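Local structure of thymidylate synthase thyX (Helicobacter pylori, 3N3Y) at residues Arg116-Val124 with Ala157-His165. The protein probably catalyses the FAD-dependent reductive methylation of dUMP to dTMP, taking the methyl group from methylenetetrahydrofolate and using NADPH as reductant. Sequence-based numbering, arbitrary orientation.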
loop_
_atom_site.group_PDB
_atom_site.type_symbol
_atom_site.label_atom_id
_atom_site.label_comp_id
_atom_site.label_asym_id
_atom_site.label_seq_id
_atom_site.Cartn_x
_atom_site.Cartn_y
_atom_site.Cartn_z
ATOM N N ARG A 116 18.192 18.248 -32.818
ATOM C CA ARG A 116 16.739 18.421 -32.830
ATOM C C ARG A 116 15.988 17.247 -32.169
ATOM O O ARG A 116 15.018 17.447 -31.449
ATOM C CB ARG A 116 16.229 18.605 -34.259
ATOM C CG ARG A 116 16.494 19.975 -34.872
ATOM C CD ARG A 116 15.863 20.054 -36.247
ATOM N NE ARG A 116 14.434 19.763 -36.193
ATOM C CZ ARG A 116 13.813 18.871 -36.966
ATOM N NH1 ARG A 116 14.491 18.168 -37.860
ATOM N NH2 ARG A 116 12.509 18.674 -36.843
ATOM N N ALA A 117 16.443 16.026 -32.435
ATOM C CA ALA A 117 15.783 14.829 -31.944
ATOM C C ALA A 117 15.906 14.678 -30.431
ATOM O O ALA A 117 15.104 13.991 -29.811
ATOM C CB ALA A 117 16.339 13.605 -32.640
ATOM N N ARG A 118 16.907 15.324 -29.845
ATOM C CA ARG A 118 17.116 15.223 -28.406
ATOM C C ARG A 118 16.019 15.899 -27.622
ATOM O O ARG A 118 15.928 15.721 -26.419
ATOM C CB ARG A 118 18.458 15.794 -27.985
ATOM C CG ARG A 118 19.615 14.870 -28.245
ATOM C CD ARG A 118 20.862 15.400 -27.559
ATOM N NE ARG A 118 21.093 14.760 -26.270
ATOM C CZ ARG A 118 22.264 14.755 -25.635
ATOM N NH1 ARG A 118 23.309 15.367 -26.171
ATOM N NH2 ARG A 118 22.392 14.140 -24.463
ATOM N N GLU A 119 15.187 16.680 -28.295
ATOM C CA GLU A 119 14.021 17.233 -27.624
ATOM C C GLU A 119 13.038 16.124 -27.263
ATOM O O GLU A 119 12.271 16.258 -26.322
ATOM C CB GLU A 119 13.306 18.268 -28.496
ATOM C CG GLU A 119 12.095 18.896 -27.804
ATOM C CD GLU A 119 11.109 19.583 -28.761
ATOM O OE1 GLU A 119 11.464 19.846 -29.936
ATOM O OE2 GLU A 119 9.968 19.868 -28.324
ATOM N N PHE A 120 13.051 15.037 -28.021
ATOM C CA PHE A 120 12.066 13.982 -27.846
ATOM C C PHE A 120 12.665 12.680 -27.350
ATOM O O PHE A 120 11.939 11.783 -26.953
ATOM C CB PHE A 120 11.348 13.706 -29.160
ATOM C CG PHE A 120 10.578 14.877 -29.690
ATOM C CD1 PHE A 120 9.340 15.206 -29.158
ATOM C CD2 PHE A 120 11.081 15.638 -30.737
ATOM C CE1 PHE A 120 8.624 16.288 -29.645
ATOM C CE2 PHE A 120 10.368 16.727 -31.232
ATOM C CZ PHE A 120 9.136 17.048 -30.684
ATOM N N LEU A 121 13.986 12.563 -27.397
ATOM C CA LEU A 121 14.643 11.303 -27.064
ATOM C C LEU A 121 15.695 11.474 -25.996
ATOM O O LEU A 121 16.362 12.492 -25.939
ATOM C CB LEU A 121 15.329 10.735 -28.299
ATOM C CG LEU A 121 14.417 10.405 -29.462
ATOM C CD1 LEU A 121 15.245 9.852 -30.603
ATOM C CD2 LEU A 121 13.335 9.414 -29.016
ATOM N N VAL A 122 15.859 10.458 -25.163
ATOM C CA VAL A 122 16.989 10.400 -24.248
ATOM C C VAL A 122 18.162 9.721 -24.949
ATOM O O VAL A 122 18.060 8.578 -25.388
ATOM C CB VAL A 122 16.638 9.608 -22.965
ATOM C CG1 VAL A 122 17.875 9.446 -22.060
ATOM C CG2 VAL A 122 15.500 10.292 -22.217
ATOM N N PHE A 123 19.283 10.415 -25.056
ATOM C CA PHE A 123 20.463 9.815 -25.674
ATOM C C PHE A 123 21.293 9.150 -24.606
ATOM O O PHE A 123 21.344 9.622 -23.469
ATOM C CB PHE A 123 21.305 10.868 -26.389
ATOM C CG PHE A 123 20.825 11.189 -27.776
ATOM C CD1 PHE A 123 19.542 10.865 -28.169
ATOM C CD2 PHE A 123 21.664 11.816 -28.688
ATOM C CE1 PHE A 123 19.093 11.155 -29.447
ATOM C CE2 PHE A 123 21.230 12.119 -29.968
ATOM C CZ PHE A 123 19.943 11.790 -30.349
ATOM N N VAL A 124 21.925 8.042 -24.965
ATOM C CA VAL A 124 22.859 7.381 -24.064
ATOM C C VAL A 124 24.275 7.496 -24.620
ATOM O O VAL A 124 24.487 8.098 -25.678
ATOM C CB VAL A 124 22.510 5.901 -23.865
ATOM C CG1 VAL A 124 21.181 5.779 -23.167
ATOM C CG2 VAL A 124 22.522 5.162 -25.205
ATOM N N ALA A 157 4.966 1.867 -32.138
ATOM C CA ALA A 157 6.233 2.028 -32.840
ATOM C C ALA A 157 7.231 2.892 -32.064
ATOM O O ALA A 157 8.334 3.118 -32.511
ATOM C CB ALA A 157 5.990 2.623 -34.212
ATOM N N MET A 158 6.831 3.393 -30.909
ATOM C CA MET A 158 7.655 4.337 -30.179
ATOM C C MET A 158 8.828 3.651 -29.453
ATOM O O MET A 158 8.657 2.605 -28.834
ATOM C CB MET A 158 6.765 5.098 -29.202
ATOM C CG MET A 158 7.464 6.030 -28.251
ATOM S SD MET A 158 6.233 6.876 -27.241
ATOM C CE MET A 158 5.405 5.475 -26.498
ATOM N N PRO A 159 10.033 4.242 -29.532
ATOM C CA PRO A 159 11.173 3.645 -28.835
ATOM C C PRO A 159 11.123 3.969 -27.337
ATOM O O PRO A 159 10.530 4.974 -26.933
ATOM C CB PRO A 159 12.361 4.355 -29.479
ATOM C CG PRO A 159 11.853 5.739 -29.673
ATOM C CD PRO A 159 10.397 5.529 -30.148
ATOM N N GLU A 160 11.750 3.132 -26.525
ATOM C CA GLU A 160 11.774 3.359 -25.079
ATOM C C GLU A 160 12.555 4.607 -24.667
ATOM O O GLU A 160 12.374 5.104 -23.568
ATOM C CB GLU A 160 12.334 2.141 -24.351
ATOM C CG GLU A 160 11.589 0.871 -24.656
ATOM C CD GLU A 160 10.859 0.337 -23.449
ATOM O OE1 GLU A 160 11.486 0.281 -22.363
ATOM O OE2 GLU A 160 9.669 -0.035 -23.589
ATOM N N SER A 161 13.411 5.118 -25.540
ATOM C CA SER A 161 14.146 6.325 -25.208
ATOM C C SER A 161 13.287 7.579 -25.334
ATOM O O SER A 161 13.746 8.679 -25.063
ATOM C CB SER A 161 15.407 6.451 -26.060
ATOM O OG SER A 161 15.084 6.400 -27.432
ATOM N N TYR A 162 12.039 7.416 -25.745
ATOM C CA TYR A 162 11.150 8.556 -25.883
ATOM C C TYR A 162 10.947 9.267 -24.538
ATOM O O TYR A 162 10.720 8.628 -23.514
ATOM C CB TYR A 162 9.805 8.113 -26.424
ATOM C CG TYR A 162 9.029 9.254 -27.019
ATOM C CD1 TYR A 162 8.136 9.993 -26.255
ATOM C CD2 TYR A 162 9.204 9.607 -28.353
ATOM C CE1 TYR A 162 7.431 11.055 -26.814
ATOM C CE2 TYR A 162 8.508 10.661 -28.913
ATOM C CZ TYR A 162 7.627 11.379 -28.146
ATOM O OH TYR A 162 6.939 12.414 -28.730
ATOM N N LYS A 163 11.019 10.590 -24.554
ATOM C CA LYS A 163 10.908 11.364 -23.324
ATOM C C LYS A 163 9.501 11.460 -22.741
ATOM O O LYS A 163 8.515 11.603 -23.449
ATOM C CB LYS A 163 11.500 12.763 -23.491
ATOM C CG LYS A 163 13.004 12.807 -23.344
ATOM C CD LYS A 163 13.498 14.200 -23.610
ATOM C CE LYS A 163 15.006 14.258 -23.598
ATOM N NZ LYS A 163 15.431 15.671 -23.791
ATOM N N THR A 164 9.437 11.377 -21.426
ATOM C CA THR A 164 8.196 11.596 -20.714
ATOM C C THR A 164 8.379 12.719 -19.676
ATOM O O THR A 164 9.495 13.195 -19.448
ATOM C CB THR A 164 7.706 10.281 -20.041
ATOM O OG1 THR A 164 6.367 10.457 -19.553
ATOM C CG2 THR A 164 8.622 9.884 -18.903
ATOM N N HIS A 165 7.275 13.108 -19.045
ATOM C CA HIS A 165 7.226 14.207 -18.085
ATOM C C HIS A 165 6.219 13.787 -17.014
ATOM O O HIS A 165 5.169 13.214 -17.329
ATOM C CB HIS A 165 6.774 15.472 -18.819
ATOM C CG HIS A 165 6.581 16.676 -17.953
ATOM N ND1 HIS A 165 5.711 17.693 -18.293
ATOM C CD2 HIS A 165 7.152 17.047 -16.783
ATOM C CE1 HIS A 165 5.746 18.633 -17.367
ATOM N NE2 HIS A 165 6.610 18.264 -16.438
#
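Over one face of the Tyr-162 ring lies the carbonyl oxygen of Phe-120, 3.7 Å above the ring plane and offset toward the rim, while Leu-121 CD2 approaches the same ring obliquely. The side chains of Phe-120 and Tyr-162 run side by side in the same direction, Tyr-162 OH lying 3.7 Å from Phe-120 CD1, and the carboxylate carbon of Glu-119 rests over one face of the phenylalanine ring. A chi1 of -161° turns the tyrosine ring, opposite its own amide nitrogen, to run alongside Phe-120, and its hydroxyl is hydrogen-bonded to Glu-99. Between the two backbones, Leu-121 and Tyr-162 form a single beta bridge. Lys-163 N donates to Phe-120 O (2.8 Å), and Val-122 N to Ser-161 O (2.8 Å). Leu-121 CD2 packs 4.0 Å from Pro-159 CG and against Ser-161 OG, a hydroxyl bonded to Ser-133 and to the backbone of Tyr-156 of the second subunit. Lys-163 crosses Val-122 at about a right angle, CG against CG2, and its extended chain carries NZ to Arg-118 O (2.7 Å), nearly in line with the C=O bond. The contact thus joins the loop after helix 111-117 to the start of strand 163-171, next to Arg-74, a dUMP-binding residue touched by Tyr-162. Chemically, the Lys-163 ammonium group meets the negative end of the Arg-118 C=O dipole, a neutral partner, so that this bond is probably charge-dipole in character, whereas Phe-120 O, bonded by Lys-163 N, also has a CA-H...O contact from Tyr-162 CA (3.5 Å).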